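Local atomic coordinates of putative transcription regulator (Lactobacillus plantarum, PDB entry 3K69), a protein that is a putative transcriptional regulator of the iron-dependent helix-turn-helix family and probably binds DNA as a dimer. Residues L9-A14 with A133-F138; Q144-L147 with G151-L154. All coordinates share one frame; numbering follows the deposited sequence.

Starting from the N terminus, helix 9-22 supplies the first half of interaction 1, and the chain then runs through helices 31-38 and 46-54, the two-stranded sheet, helix 79-86 and most of the long helix 111-136 before the end of that helix closes the contact. Interaction 2 opens later, at helix 140-148, and closes a short turn to helix 152-160, so the two follow in series without crossing. The first ties the N-terminal helix to the long helix; the second fastens together the last two helices. They meet through aromatic packing, with Phe138 CG 3.8 Å from Phe153 CE1, and both reach the second subunit.

Interaction 1 (L9-A14 with A133-F138); sequences LDFSVA and AYYHQF
The Phe11 and Tyr135 rings meet obliquely, centroids 5.8 Å apart and planes turned 66° against each other. Tyr135 carries its own neighbour, Tyr134, over one face: Tyr134 CD2 lies 4.1 Å above the plane of the Tyr135 ring, over its centre. Phe138 has Gln137 CB 4.0 Å above one face of its ring, and Tyr134 CE1 arrives at the Phe138 edge, in plane. This is where the first helix of a winged helix-turn-helix fold faces the end of the long helix 111-136, whose residues also pack on the second subunit: Tyr134 on Ala127 and Tyr135 on Phe124 of that chain.

Phe11 gets to the meeting point because its CG stands anti to the backbone N (chi1 179°), which carries the ring straight out from helix 9-22 toward helix 111-136. With the closest CA atoms, those of Phe11 and Tyr135, 11.6 Å apart, the two rings do all the bridging and the backbones stay well separated. Both rings are buried and also share Tyr83, which stacks on Tyr135 and meets Phe11 at a steep angle, so the pair belongs to a larger aromatic cluster. The polar end of Tyr135 is satisfied within its own helix, its hydroxyl sharing a hydrogen bond with that of Tyr131. Across the contact the touch is purely apolar and light, its nearest approach being Phe11 CE2 to Tyr135 CE1 at 4.5 Å.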
loop_
_atom_site.group_PDB
_atom_site.type_symbol
_atom_site.label_atom_id
_atom_site.label_comp_id
_atom_site.label_asym_id
_atom_site.label_seq_id
_atom_site.Cartn_x
_atom_site.Cartn_y
_atom_site.Cartn_z
ATOM N N LEU A 9 -6.967 -8.823 -3.085
ATOM C CA LEU A 9 -7.342 -10.168 -2.603
ATOM C C LEU A 9 -6.570 -11.305 -3.328
ATOM O O LEU A 9 -6.437 -12.434 -2.813
ATOM C CB LEU A 9 -8.844 -10.367 -2.735
ATOM C CG LEU A 9 -9.522 -11.585 -2.105
ATOM C CD1 LEU A 9 -9.211 -11.790 -0.586
ATOM C CD2 LEU A 9 -11.006 -11.421 -2.333
ATOM N N ASP A 10 -6.016 -10.981 -4.490
ATOM C CA ASP A 10 -5.368 -11.977 -5.323
ATOM C C ASP A 10 -4.164 -12.601 -4.639
ATOM O O ASP A 10 -3.890 -13.753 -4.893
ATOM C CB ASP A 10 -4.920 -11.380 -6.663
ATOM C CG ASP A 10 -6.098 -11.142 -7.628
ATOM O OD1 ASP A 10 -7.207 -11.634 -7.346
ATOM O OD2 ASP A 10 -5.920 -10.481 -8.663
ATOM N N PHE A 11 -3.383 -11.810 -3.889
ATOM C CA PHE A 11 -2.235 -12.359 -3.191
ATOM C C PHE A 11 -2.673 -13.488 -2.234
ATOM O O PHE A 11 -2.119 -14.608 -2.260
ATOM C CB PHE A 11 -1.466 -11.274 -2.432
ATOM C CG PHE A 11 -0.254 -11.808 -1.644
ATOM C CD1 PHE A 11 0.861 -12.291 -2.311
ATOM C CD2 PHE A 11 -0.225 -11.771 -0.275
ATOM C CE1 PHE A 11 1.951 -12.776 -1.614
ATOM C CE2 PHE A 11 0.885 -12.212 0.425
ATOM C CZ PHE A 11 1.973 -12.723 -0.258
ATOM N N SER A 12 -3.659 -13.200 -1.395
ATOM C CA SER A 12 -4.194 -14.220 -0.480
ATOM C C SER A 12 -4.769 -15.423 -1.205
ATOM O O SER A 12 -4.586 -16.547 -0.782
ATOM C CB SER A 12 -5.254 -13.606 0.441
ATOM O OG SER A 12 -5.777 -14.564 1.377
ATOM N N VAL A 13 -5.474 -15.199 -2.307
ATOM C CA VAL A 13 -5.990 -16.306 -3.118
ATOM C C VAL A 13 -4.843 -17.216 -3.554
ATOM O O VAL A 13 -4.974 -18.423 -3.465
ATOM C CB VAL A 13 -6.786 -15.817 -4.328
ATOM C CG1 VAL A 13 -7.157 -17.005 -5.267
ATOM C CG2 VAL A 13 -8.034 -15.095 -3.839
ATOM N N ALA A 14 -3.719 -16.627 -3.991
ATOM C CA ALA A 14 -2.559 -17.407 -4.409
ATOM C C ALA A 14 -1.885 -18.126 -3.243
ATOM O O ALA A 14 -1.625 -19.296 -3.337
ATOM C CB ALA A 14 -1.579 -16.573 -5.141
ATOM N N ALA A 133 10.220 -4.832 -0.988
ATOM C CA ALA A 133 11.471 -5.414 -0.416
ATOM C C ALA A 133 11.183 -6.278 0.811
ATOM O O ALA A 133 11.853 -7.283 1.043
ATOM C CB ALA A 133 12.535 -4.284 -0.050
ATOM N N TYR A 134 10.194 -5.888 1.604
ATOM C CA TYR A 134 9.845 -6.664 2.798
ATOM C C TYR A 134 9.530 -8.141 2.446
ATOM O O TYR A 134 10.099 -9.070 3.043
ATOM C CB TYR A 134 8.678 -6.033 3.579
ATOM C CG TYR A 134 8.176 -6.941 4.670
ATOM C CD1 TYR A 134 8.907 -7.092 5.857
ATOM C CD2 TYR A 134 7.060 -7.732 4.478
ATOM C CE1 TYR A 134 8.501 -7.956 6.820
ATOM C CE2 TYR A 134 6.630 -8.579 5.465
ATOM C CZ TYR A 134 7.365 -8.690 6.635
ATOM O OH TYR A 134 6.965 -9.560 7.612
ATOM N N TYR A 135 8.649 -8.345 1.472
ATOM C CA TYR A 135 8.226 -9.691 1.094
ATOM C C TYR A 135 9.348 -10.495 0.455
ATOM O O TYR A 135 9.423 -11.697 0.670
ATOM C CB TYR A 135 7.028 -9.638 0.169
ATOM C CG TYR A 135 5.786 -8.989 0.748
ATOM C CD1 TYR A 135 4.888 -9.731 1.498
ATOM C CD2 TYR A 135 5.471 -7.675 0.479
ATOM C CE1 TYR A 135 3.759 -9.180 1.968
ATOM C CE2 TYR A 135 4.329 -7.104 0.978
ATOM C CZ TYR A 135 3.479 -7.864 1.729
ATOM O OH TYR A 135 2.315 -7.361 2.223
ATOM N N HIS A 136 10.270 -9.833 -0.253
ATOM C CA HIS A 136 11.395 -10.547 -0.848
ATOM C C HIS A 136 12.362 -11.245 0.105
ATOM O O HIS A 136 13.142 -12.101 -0.342
ATOM C CB HIS A 136 12.170 -9.646 -1.836
ATOM C CG HIS A 136 11.466 -9.482 -3.136
ATOM N ND1 HIS A 136 11.610 -10.372 -4.175
ATOM C CD2 HIS A 136 10.503 -8.616 -3.521
ATOM C CE1 HIS A 136 10.840 -10.000 -5.184
ATOM N NE2 HIS A 136 10.140 -8.953 -4.800
ATOM N N GLN A 137 12.311 -10.891 1.389
ATOM C CA GLN A 137 13.073 -11.564 2.424
ATOM C C GLN A 137 12.622 -12.982 2.686
ATOM O O GLN A 137 13.372 -13.729 3.284
ATOM C CB GLN A 137 12.962 -10.862 3.781
ATOM C CG GLN A 137 13.335 -9.405 3.816
ATOM C CD GLN A 137 13.010 -8.829 5.156
ATOM O OE1 GLN A 137 11.851 -8.542 5.460
ATOM N NE2 GLN A 137 14.031 -8.696 5.993
ATOM N N PHE A 138 11.399 -13.345 2.301
ATOM C CA PHE A 138 10.794 -14.606 2.737
ATOM C C PHE A 138 10.396 -15.481 1.586
ATOM O O PHE A 138 10.293 -15.024 0.438
ATOM C CB PHE A 138 9.523 -14.365 3.567
ATOM C CG PHE A 138 9.747 -13.474 4.748
ATOM C CD1 PHE A 138 10.521 -13.898 5.809
ATOM C CD2 PHE A 138 9.242 -12.199 4.765
ATOM C CE1 PHE A 138 10.766 -13.049 6.898
ATOM C CE2 PHE A 138 9.503 -11.356 5.825
ATOM C CZ PHE A 138 10.247 -11.797 6.897
#

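Interaction 2 (Q144-L147 with G151-L154); sequences QADL and GTFL
Asp146, near the end of helix 140-148, brings its CA within 5.0 Å of the CA of Thr152, where the chain has turned through Gly151, the N-cap residue of helix 152-160, whose positive phi suits glycine. The short turn makes a corner between the last two helices, with a carboxylate set at the start of the second. Having no side chain, Gly151 cannot cover the first amides of that helix itself, and Asp146 reaches forward across the turn to them. Its CG lies anti to the backbone N (chi1 -168°), which swings the carboxylate over to the other helix.

OD1 of Asp146 accepts a hydrogen bond of 3.0 Å from Phe153 N, nearly straight at 164°; the amide comes to the anti side of the carboxylate, tilted out of its plane. Two waters extend the grip. The first lies 2.8 Å from Asp146 OD1 and accepts from Leu154 N at 3.1 Å; the second lies 2.6 Å from Asp146 OD2 and accepts from Gly151 N. OD2 has a further partner in Thr119 of the second subunit, so this one side chain joins the corner to the dimer. The carboxylate also slants across the Phe153 ring, Asp146 CG 3.3 Å from Phe153 CD2, the two planes 33° apart. Thr152 turns its OG1 to the carbonyl of His149, closing the turn from within.

Replacing Asp146 by alanine is likely to leave the Phe153 amide without its acceptor, take from both waters their carboxylate partner and cut the tie to Thr119 of the other chain. Set against the amino end of a helix, the carboxylate is likely to be favoured in its charged form, drawing on the partial positive charge of the amides there.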
loop_
_atom_site.group_PDB
_atom_site.type_symbol
_atom_site.label_atom_id
_atom_site.label_comp_id
_atom_site.label_asym_id
_atom_site.label_seq_id
_atom_site.Cartn_x
_atom_site.Cartn_y
_atom_site.Cartn_z
ATOM N N GLN A 144 4.363 -20.714 5.576
ATOM C CA GLN A 144 3.875 -21.947 6.186
ATOM C C GLN A 144 4.356 -22.157 7.612
ATOM O O GLN A 144 3.577 -22.618 8.467
ATOM C CB GLN A 144 4.252 -23.134 5.338
ATOM C CG GLN A 144 3.691 -24.439 5.897
ATOM C CD GLN A 144 3.804 -25.534 4.880
ATOM O OE1 GLN A 144 4.902 -25.944 4.573
ATOM N NE2 GLN A 144 2.686 -25.977 4.327
ATOM N N ALA A 145 5.623 -21.823 7.882
ATOM C CA ALA A 145 6.148 -21.773 9.265
ATOM C C ALA A 145 5.321 -20.912 10.234
ATOM O O ALA A 145 5.047 -21.330 11.356
ATOM C CB ALA A 145 7.633 -21.330 9.274
ATOM N N ASP A 146 4.953 -19.708 9.804
ATOM C CA ASP A 146 4.122 -18.799 10.585
ATOM C C ASP A 146 2.676 -19.322 10.816
ATOM O O ASP A 146 2.111 -19.178 11.889
ATOM C CB ASP A 146 4.019 -17.417 9.916
ATOM C CG ASP A 146 3.409 -16.396 10.849
ATOM O OD1 ASP A 146 4.150 -15.855 11.709
ATOM O OD2 ASP A 146 2.185 -16.198 10.775
ATOM N N LEU A 147 2.095 -19.888 9.771
ATOM C CA LEU A 147 0.779 -20.533 9.829
ATOM C C LEU A 147 0.747 -21.627 10.879
ATOM O O LEU A 147 -0.277 -21.817 11.527
ATOM C CB LEU A 147 0.503 -21.175 8.490
ATOM C CG LEU A 147 -0.913 -21.420 8.020
ATOM C CD1 LEU A 147 -1.573 -20.121 7.489
ATOM C CD2 LEU A 147 -0.817 -22.516 6.945
ATOM N N GLY A 151 3.202 -15.911 15.187
ATOM C CA GLY A 151 4.093 -14.918 15.753
ATOM C C GLY A 151 5.477 -14.953 15.156
ATOM O O GLY A 151 6.354 -14.216 15.594
ATOM N N THR A 152 5.695 -15.814 14.166
ATOM C CA THR A 152 7.027 -15.947 13.536
ATOM C C THR A 152 7.423 -14.672 12.759
ATOM O O THR A 152 8.535 -14.205 12.855
ATOM C CB THR A 152 7.064 -17.222 12.625
ATOM O OG1 THR A 152 7.057 -18.399 13.452
ATOM C CG2 THR A 152 8.282 -17.249 11.729
ATOM N N PHE A 153 6.500 -14.093 12.002
ATOM C CA PHE A 153 6.774 -12.816 11.334
ATOM C C PHE A 153 6.968 -11.690 12.318
ATOM O O PHE A 153 7.810 -10.820 12.083
ATOM C CB PHE A 153 5.686 -12.448 10.302
ATOM C CG PHE A 153 5.710 -13.310 9.099
ATOM C CD1 PHE A 153 6.817 -13.318 8.253
ATOM C CD2 PHE A 153 4.602 -14.080 8.750
ATOM C CE1 PHE A 153 6.848 -14.145 7.133
ATOM C CE2 PHE A 153 4.628 -14.887 7.620
ATOM C CZ PHE A 153 5.743 -14.915 6.812
ATOM N N LEU A 154 6.208 -11.710 13.410
ATOM C CA LEU A 154 6.313 -10.663 14.425
ATOM C C LEU A 154 7.672 -10.715 15.119
ATOM O O LEU A 154 8.272 -9.686 15.366
ATOM C CB LEU A 154 5.173 -10.728 15.449
ATOM C CG LEU A 154 3.758 -10.427 14.930
ATOM C CD1 LEU A 154 2.681 -10.707 16.001
ATOM C CD2 LEU A 154 3.664 -8.970 14.360
HETATM O O HOH W 1 3.655 -13.476 13.086
HETATM O O HOH W 2 1.006 -15.413 13.004
#